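PDB 5UJC: MMACHC-like protein from Caenorhabditis elegans, which binds cobalamins and probably processes them by flavin-dependent reductive decyanation of cyanocobalamin and glutathione-dependent removal of alkyl ligands. Local coordinates for residues 13-16 with 17-21; 84-87 with 88-92; 130-134 with 135-139. All blocks are in the same frame, centred on the assembly; numbering follows the deposited sequence. Where two conformers were deposited one is given.

Interaction 1: 13-16 with 17-21; sequences RVVD and QKLSS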
loop_
_atom_site.group_PDB
_atom_site.type_symbol
_atom_site.label_atom_id
_atom_site.label_comp_id
_atom_site.label_asym_id
_atom_site.label_seq_id
_atom_site.Cartn_x
_atom_site.Cartn_y
_atom_site.Cartn_z
ATOM N N ARG A 13 -12.773 13.398 -4.077
ATOM C CA ARG A 13 -13.220 14.022 -2.833
ATOM C C ARG A 13 -14.015 13.037 -1.970
ATOM O O ARG A 13 -13.821 12.979 -0.774
ATOM C CB ARG A 13 -14.057 15.266 -3.111
ATOM C CG ARG A 13 -14.213 16.189 -1.898
ATOM C CD ARG A 13 -12.872 16.820 -1.471
ATOM N NE ARG A 13 -12.257 17.568 -2.567
ATOM C CZ ARG A 13 -12.538 18.835 -2.889
ATOM N NH1 ARG A 13 -13.388 19.573 -2.144
ATOM N NH2 ARG A 13 -11.940 19.384 -3.930
ATOM N N VAL A 14 -14.887 12.241 -2.582
ATOM C CA VAL A 14 -15.659 11.249 -1.794
ATOM C C VAL A 14 -14.723 10.206 -1.178
ATOM O O VAL A 14 -14.864 9.827 -0.030
ATOM C CB VAL A 14 -16.704 10.517 -2.638
ATOM C CG1 VAL A 14 -17.392 9.433 -1.806
ATOM C CG2 VAL A 14 -17.698 11.484 -3.142
ATOM N N VAL A 15 -13.763 9.736 -1.969
ATOM C CA VAL A 15 -12.791 8.771 -1.475
ATOM C C VAL A 15 -12.043 9.351 -0.275
ATOM O O VAL A 15 -11.876 8.674 0.766
ATOM C CB VAL A 15 -11.826 8.328 -2.598
ATOM C CG1 VAL A 15 -10.733 7.412 -2.054
ATOM C CG2 VAL A 15 -12.610 7.624 -3.711
ATOM N N ASP A 16 -11.616 10.603 -0.405
ATOM C CA ASP A 16 -10.819 11.254 0.635
ATOM C C ASP A 16 -11.656 11.647 1.872
ATOM O O ASP A 16 -11.127 11.738 2.982
ATOM C CB ASP A 16 -10.113 12.471 0.060
ATOM C CG ASP A 16 -8.986 12.087 -0.895
ATOM O OD1 ASP A 16 -8.525 10.908 -0.850
ATOM O OD2 ASP A 16 -8.522 12.962 -1.648
ATOM N N GLN A 17 -12.965 11.780 1.688
ATOM C CA GLN A 17 -13.866 11.978 2.828
ATOM C C GLN A 17 -14.035 10.715 3.648
ATOM O O GLN A 17 -14.064 10.771 4.878
ATOM C CB GLN A 17 -15.230 12.479 2.355
ATOM C CG GLN A 17 -15.219 13.906 1.880
ATOM C CD GLN A 17 -16.467 14.293 1.096
ATOM O OE1 GLN A 17 -17.284 13.438 0.703
ATOM N NE2 GLN A 17 -16.618 15.567 0.867
ATOM N N LYS A 18 -14.148 9.570 2.968
ATOM C CA LYS A 18 -14.496 8.309 3.651
ATOM C C LYS A 18 -13.272 7.497 4.059
ATOM O O LYS A 18 -13.341 6.732 4.994
ATOM C CB LYS A 18 -15.379 7.459 2.773
ATOM C CG LYS A 18 -16.725 8.092 2.428
ATOM C CD LYS A 18 -17.447 8.692 3.641
ATOM C CE LYS A 18 -17.868 7.624 4.638
ATOM N NZ LYS A 18 -18.653 8.195 5.770
ATOM N N LEU A 19 -12.158 7.686 3.354
ATOM C CA LEU A 19 -10.849 7.077 3.732
ATOM C C LEU A 19 -9.918 8.234 4.014
ATOM O O LEU A 19 -9.240 8.734 3.123
ATOM C CB LEU A 19 -10.319 6.197 2.620
ATOM C CG LEU A 19 -11.223 5.034 2.197
ATOM C CD1 LEU A 19 -10.650 4.391 0.949
ATOM C CD2 LEU A 19 -11.376 3.982 3.307
ATOM N N SER A 20 -9.961 8.716 5.248
ATOM C CA SER A 20 -9.439 10.041 5.572
ATOM C C SER A 20 -7.965 9.997 5.937
ATOM O O SER A 20 -7.449 8.976 6.404
ATOM C CB SER A 20 -10.254 10.677 6.739
ATOM O OG SER A 20 -9.891 10.055 7.967
ATOM N N SER A 21 -7.302 11.129 5.770
ATOM C CA SER A 21 -5.909 11.240 6.124
ATOM C C SER A 21 -5.686 11.035 7.613
ATOM O O SER A 21 -4.722 10.397 8.006
ATOM C CB SER A 21 -5.314 12.594 5.663
ATOM O OG SER A 21 -6.205 13.660 5.887
HETATM O O HOH W 1 -8.531 12.564 3.406
HETATM O O HOH W 2 -8.009 8.656 0.674
#
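Val15 O is gripped twice as helix 5-18 runs out: Leu19 N donates to it over 2.8 Å, nearly in line with the carbonyl, and Lys18 N adds a weak bond. Two residues earlier, Arg13 O takes Gln17 N at 2.9 Å, and that same oxygen has the Gln17 side chain laid over it, with CG at 3.1 Å. The Gln17 amide goes on toward the stem of Arg13, its NE2 3.7 Å from Arg13 CG, while the guanidinium and amide planes stand 82° apart. The two flat groups do not stack; the Arg13 chain bends at its second and third torsions, and the amide meets its aliphatic stem instead. On the buried side, Val15 CG1 meets Leu19 CD1 at 4.3 Å, both side chains resting on Ile58 of strand 53-60.

Leu19 leaves helical geometry, and the carbonyl of Asp16 is taken up differently: Ser20 CA offers it a C-H...O contact, and water 1 donates to Asp16 O at 2.8 Å while accepting from Ser21 N. Asp16 OD1 bonds to Ser27 and OD2 pairs with Lys12. Water thus stands in for the next helical N-H, and the end of the helix is closed by a solvent bridge together with an apolar inner face.

Interaction 2: 84-87 with 88-92; sequences DEVC and EMVSS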
loop_
_atom_site.group_PDB
_atom_site.type_symbol
_atom_site.label_atom_id
_atom_site.label_comp_id
_atom_site.label_asym_id
_atom_site.label_seq_id
_atom_site.Cartn_x
_atom_site.Cartn_y
_atom_site.Cartn_z
ATOM N N ASP A 84 -10.627 -13.566 22.765
ATOM C CA ASP A 84 -10.393 -14.926 22.281
ATOM C C ASP A 84 -11.415 -15.302 21.187
ATOM O O ASP A 84 -11.074 -15.940 20.211
ATOM C CB ASP A 84 -10.444 -15.935 23.425
ATOM C CG ASP A 84 -9.207 -15.888 24.320
ATOM O OD1 ASP A 84 -8.145 -15.377 23.896
ATOM O OD2 ASP A 84 -9.295 -16.377 25.450
ATOM N N GLU A 85 -12.652 -14.829 21.325
ATOM C CA GLU A 85 -13.661 -15.085 20.298
ATOM C C GLU A 85 -13.366 -14.368 18.981
ATOM O O GLU A 85 -13.496 -14.954 17.924
ATOM C CB GLU A 85 -15.072 -14.733 20.792
ATOM C CG GLU A 85 -16.197 -15.272 19.891
ATOM C CD GLU A 85 -16.233 -16.813 19.801
ATOM O OE1 GLU A 85 -15.610 -17.492 20.659
ATOM O OE2 GLU A 85 -16.911 -17.343 18.879
ATOM N N VAL A 86 -12.942 -13.119 19.061
ATOM C CA VAL A 86 -12.582 -12.397 17.852
ATOM C C VAL A 86 -11.462 -13.127 17.130
ATOM O O VAL A 86 -11.490 -13.282 15.909
ATOM C CB VAL A 86 -12.090 -10.971 18.127
ATOM C CG1 VAL A 86 -11.859 -10.251 16.804
ATOM C CG2 VAL A 86 -13.070 -10.204 18.934
ATOM N N CYS A 87 -10.451 -13.533 17.885
ATOM C CA CYS A 87 -9.290 -14.248 17.296
ATOM C C CYS A 87 -9.712 -15.504 16.576
ATOM O O CYS A 87 -9.213 -15.786 15.476
ATOM C CB CYS A 87 -8.278 -14.607 18.367
ATOM S SG CYS A 87 -7.435 -13.189 19.025
ATOM N N GLU A 88 -10.642 -16.255 17.172
ATOM C CA GLU A 88 -11.142 -17.499 16.571
ATOM C C GLU A 88 -11.917 -17.197 15.299
ATOM O O GLU A 88 -11.777 -17.907 14.291
ATOM C CB GLU A 88 -12.032 -18.251 17.560
ATOM C CG GLU A 88 -12.671 -19.525 17.003
ATOM C CD GLU A 88 -13.622 -20.194 17.987
ATOM O OE1 GLU A 88 -13.810 -19.664 19.114
ATOM O OE2 GLU A 88 -14.202 -21.247 17.622
ATOM N N MET A 89 -12.747 -16.155 15.337
ATOM C CA MET A 89 -13.710 -15.912 14.249
ATOM C C MET A 89 -13.173 -15.048 13.109
ATOM O O MET A 89 -13.726 -15.072 12.012
ATOM C CB MET A 89 -14.999 -15.313 14.799
ATOM C CG MET A 89 -15.731 -16.254 15.732
ATOM S SD MET A 89 -15.973 -17.949 15.131
ATOM C CE MET A 89 -16.996 -17.674 13.657
ATOM N N VAL A 90 -12.128 -14.285 13.379
ATOM C CA VAL A 90 -11.549 -13.369 12.387
ATOM C C VAL A 90 -10.075 -13.720 12.138
ATOM O O VAL A 90 -9.164 -13.190 12.782
ATOM C CB VAL A 90 -11.697 -11.908 12.810
ATOM C CG1 VAL A 90 -11.146 -10.964 11.704
ATOM C CG2 VAL A 90 -13.152 -11.611 13.117
ATOM N N SER A 91 -9.849 -14.608 11.174
ATOM C CA SER A 91 -8.509 -15.074 10.868
ATOM C C SER A 91 -7.708 -14.004 10.130
ATOM O O SER A 91 -6.469 -14.026 10.134
ATOM C CB SER A 91 -8.566 -16.356 10.000
ATOM O OG SER A 91 -9.014 -17.466 10.744
ATOM N N SER A 92 -8.418 -13.129 9.418
ATOM C CA SER A 92 -7.804 -12.168 8.510
ATOM C C SER A 92 -8.224 -10.742 8.926
ATOM O O SER A 92 -9.014 -10.089 8.248
ATOM C CB SER A 92 -8.244 -12.458 7.061
ATOM O OG SER A 92 -8.001 -13.808 6.711
#
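Asp84 O receives the N-H of Glu88 at 3.1 Å, the first of three successive i to i+4 bonds in the short helix 83-89, while the carboxylate of Asp84 makes a salt bridge to Arg261 in helix 257-265. Glu85 does more with its side chain. Its carbonyl takes Met89 N at 2.9 Å, and its chain, with CG opposite the backbone N (chi1 -167°), bends at the next torsion (62°) and brings the carboxylate round toward the residues one turn on. There OE2 lies 3.5 Å from Met89 CG, the two side chains running alongside each other, and OE1 stands 3.2 Å from Glu88 OE1. The two carboxylates are turned 67° to one another. With an alanine here, Met89 CG would probably lose the carboxylate that flanks it, leaving a gap beside its chain.

Val86 O accepts Val90 N at 2.8 Å, close to straight on from the carbonyl. In the conformer given, Val86 CG1 and Val90 CG2 lie side by side, 4.1 Å apart; a second conformer of Val86 makes this contact less certain. Both valines face Phe80 of helix 62-80. Cys87, also in two conformers, ends the segment beside Trp257, whose NE1 bonds to Val90 O just past the last helical turn.

The helix thus has an apolar edge against its neighbours and an acidic one. Two carboxylate oxygens this close would disfavour full charge on both groups, so one of the pair may hold a proton, or the surrounding solvent may ease the repulsion.

Interaction 3: 130-134 with 135-139; sequences PKILM and QTCGH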
loop_
_atom_site.group_PDB
_atom_site.type_symbol
_atom_site.label_atom_id
_atom_site.label_comp_id
_atom_site.label_asym_id
_atom_site.label_seq_id
_atom_site.Cartn_x
_atom_site.Cartn_y
_atom_site.Cartn_z
ATOM N N PRO A 130 0.103 -10.981 -9.769
ATOM C CA PRO A 130 -0.577 -9.808 -9.229
ATOM C C PRO A 130 -1.347 -9.070 -10.309
ATOM O O PRO A 130 -0.860 -8.904 -11.405
ATOM C CB PRO A 130 0.566 -8.950 -8.687
ATOM C CG PRO A 130 1.658 -9.917 -8.424
ATOM C CD PRO A 130 1.547 -10.931 -9.521
ATOM N N LYS A 131 -2.566 -8.650 -9.986
ATOM C CA LYS A 131 -3.381 -7.933 -10.947
ATOM C C LYS A 131 -2.900 -6.540 -11.234
ATOM O O LYS A 131 -3.158 -6.022 -12.330
ATOM C CB LYS A 131 -4.837 -7.905 -10.506
ATOM C CG LYS A 131 -5.465 -9.276 -10.428
ATOM C CD LYS A 131 -6.985 -9.237 -10.535
ATOM C CE LYS A 131 -7.431 -9.190 -11.987
ATOM N NZ LYS A 131 -8.780 -9.809 -12.184
ATOM N N ILE A 132 -2.258 -5.890 -10.260
ATOM C CA ILE A 132 -1.709 -4.562 -10.479
ATOM C C ILE A 132 -0.471 -4.370 -9.631
ATOM O O ILE A 132 -0.399 -4.875 -8.493
ATOM C CB ILE A 132 -2.760 -3.464 -10.242
ATOM C CG1 ILE A 132 -2.290 -2.130 -10.861
ATOM C CG2 ILE A 132 -3.087 -3.317 -8.763
ATOM C CD1 ILE A 132 -3.393 -1.121 -10.988
ATOM N N LEU A 133 0.545 -3.725 -10.213
ATOM C CA LEU A 133 1.842 -3.577 -9.553
ATOM C C LEU A 133 1.888 -2.246 -8.836
ATOM O O LEU A 133 1.993 -1.181 -9.455
ATOM C CB LEU A 133 2.982 -3.716 -10.578
ATOM C CG LEU A 133 3.075 -5.113 -11.202
ATOM C CD1 LEU A 133 4.188 -5.143 -12.197
ATOM C CD2 LEU A 133 3.261 -6.196 -10.134
ATOM N N MET A 134 1.737 -2.306 -7.525
ATOM C CA MET A 134 1.502 -1.105 -6.724
ATOM C C MET A 134 2.663 -0.134 -6.665
ATOM O O MET A 134 2.464 1.085 -6.647
ATOM C CB MET A 134 1.120 -1.506 -5.304
ATOM C CG MET A 134 -0.207 -2.136 -5.200
ATOM S SD MET A 134 -1.515 -1.014 -5.678
ATOM C CE MET A 134 -2.945 -1.977 -5.265
ATOM N N GLN A 135 3.886 -0.655 -6.653
ATOM C CA GLN A 135 5.055 0.239 -6.613
ATOM C C GLN A 135 5.184 1.024 -7.905
ATOM O O GLN A 135 5.557 2.199 -7.901
ATOM C CB GLN A 135 6.334 -0.538 -6.301
ATOM C CG GLN A 135 6.273 -1.201 -4.932
ATOM C CD GLN A 135 7.196 -2.374 -4.825
ATOM O OE1 GLN A 135 7.140 -3.301 -5.644
ATOM N NE2 GLN A 135 8.078 -2.348 -3.826
ATOM N N THR A 136 4.812 0.399 -9.015
ATOM C CA THR A 136 4.783 1.113 -10.295
ATOM C C THR A 136 3.687 2.195 -10.279
ATOM O O THR A 136 3.941 3.334 -10.668
ATOM C CB THR A 136 4.598 0.141 -11.462
ATOM O OG1 THR A 136 5.759 -0.701 -11.565
ATOM C CG2 THR A 136 4.419 0.873 -12.772
ATOM N N CYS A 137 2.491 1.853 -9.772
ATOM C CA CYS A 137 1.449 2.869 -9.620
ATOM C C CYS A 137 1.946 4.041 -8.770
ATOM O O CYS A 137 1.703 5.183 -9.084
ATOM C CB CYS A 137 0.176 2.303 -8.967
ATOM S SG CYS A 137 -0.695 1.093 -9.949
ATOM N N GLY A 138 2.594 3.732 -7.657
ATOM C CA GLY A 138 3.055 4.772 -6.757
ATOM C C GLY A 138 4.037 5.715 -7.396
ATOM O O GLY A 138 4.035 6.944 -7.120
ATOM N N HIS A 139 4.888 5.170 -8.254
ATOM C CA HIS A 139 5.891 5.993 -8.922
ATOM C C HIS A 139 5.241 6.887 -10.006
ATOM O O HIS A 139 5.457 8.112 -10.036
ATOM C CB HIS A 139 6.961 5.095 -9.530
ATOM C CG HIS A 139 8.197 5.823 -9.960
ATOM N ND1 HIS A 139 9.285 5.978 -9.138
ATOM C CD2 HIS A 139 8.506 6.445 -11.118
ATOM C CE1 HIS A 139 10.225 6.649 -9.775
ATOM N NE2 HIS A 139 9.775 6.948 -10.981
#
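Cys137, in the first turn of helix 134-140, reaches back to Ile132 and Leu133, which lead into it. Its CB sits 3.5 Å from Met134 O. One atom on, with SG opposite its own carbonyl carbon (chi1 -66°), the sulfur is carried back to the incoming chain: it lies 3.6 Å from Leu133 O and 3.6 Å from Ile132 CD1, with Ile132 CG1 scarcely farther off. The isoleucine therefore meets the thiol with the length of its longer branch, CG1 and CD1 together. That branch is held opposite the Ile132 backbone N (chi1 -164°), which extends it toward the helix.

The backbone bonds of the same turn set Cys137 close to the incoming chain. Leu133, the N-cap residue, offers its carbonyl to Cys137 N over 3.1 Å, a nearly straight bond (165° at the hydrogen) lying in the carbonyl plane. Met134 O accepts Gly138 N at 2.8 Å, so the turn is regular from its first residue. Thr136 lays its CB 3.5 Å from Leu133 O on the same opening turn.

This helix start is part of the cobalamin pocket. Ile132 O, Met134 N and Gln135 NE2 all hydrogen-bond to the bound co-methylcobalamin, and Gln135 NE2 is also held by Gly173 O. Side chains pack round it: Ile132 and Cys137 on Tyr35 of helix 32-39, Ile132 and Met134 on Val189 of strand 185-196, while the polar Gln135 and Thr136 touch Tyr146 of strand 145-147, so the helix start lies between the four-stranded sheet, helix 32-39, strand 145-147 and the cobalamin.

From the N terminus, interaction 1 comes first, closing the end of helix 5-18 where the chain turns toward strand 25-31. Interaction 2 follows at the end of helix 83-89, just before helix 93-109, and interaction 3 opens helix 134-140 after the loop from strand 117-120. All three are local turns in series: none nests within or crosses another, and none touches another. Interactions 1 and 3 are the closer pair, with centres about 21 Å apart, and both lean on the four-stranded sheet, 1 on strand 53-60 and 3 on strand 185-196. Interaction 2 lies outward, about 31 Å from interaction 3 between centres, joining helices 62-80 and 257-265 away from the cobalamin.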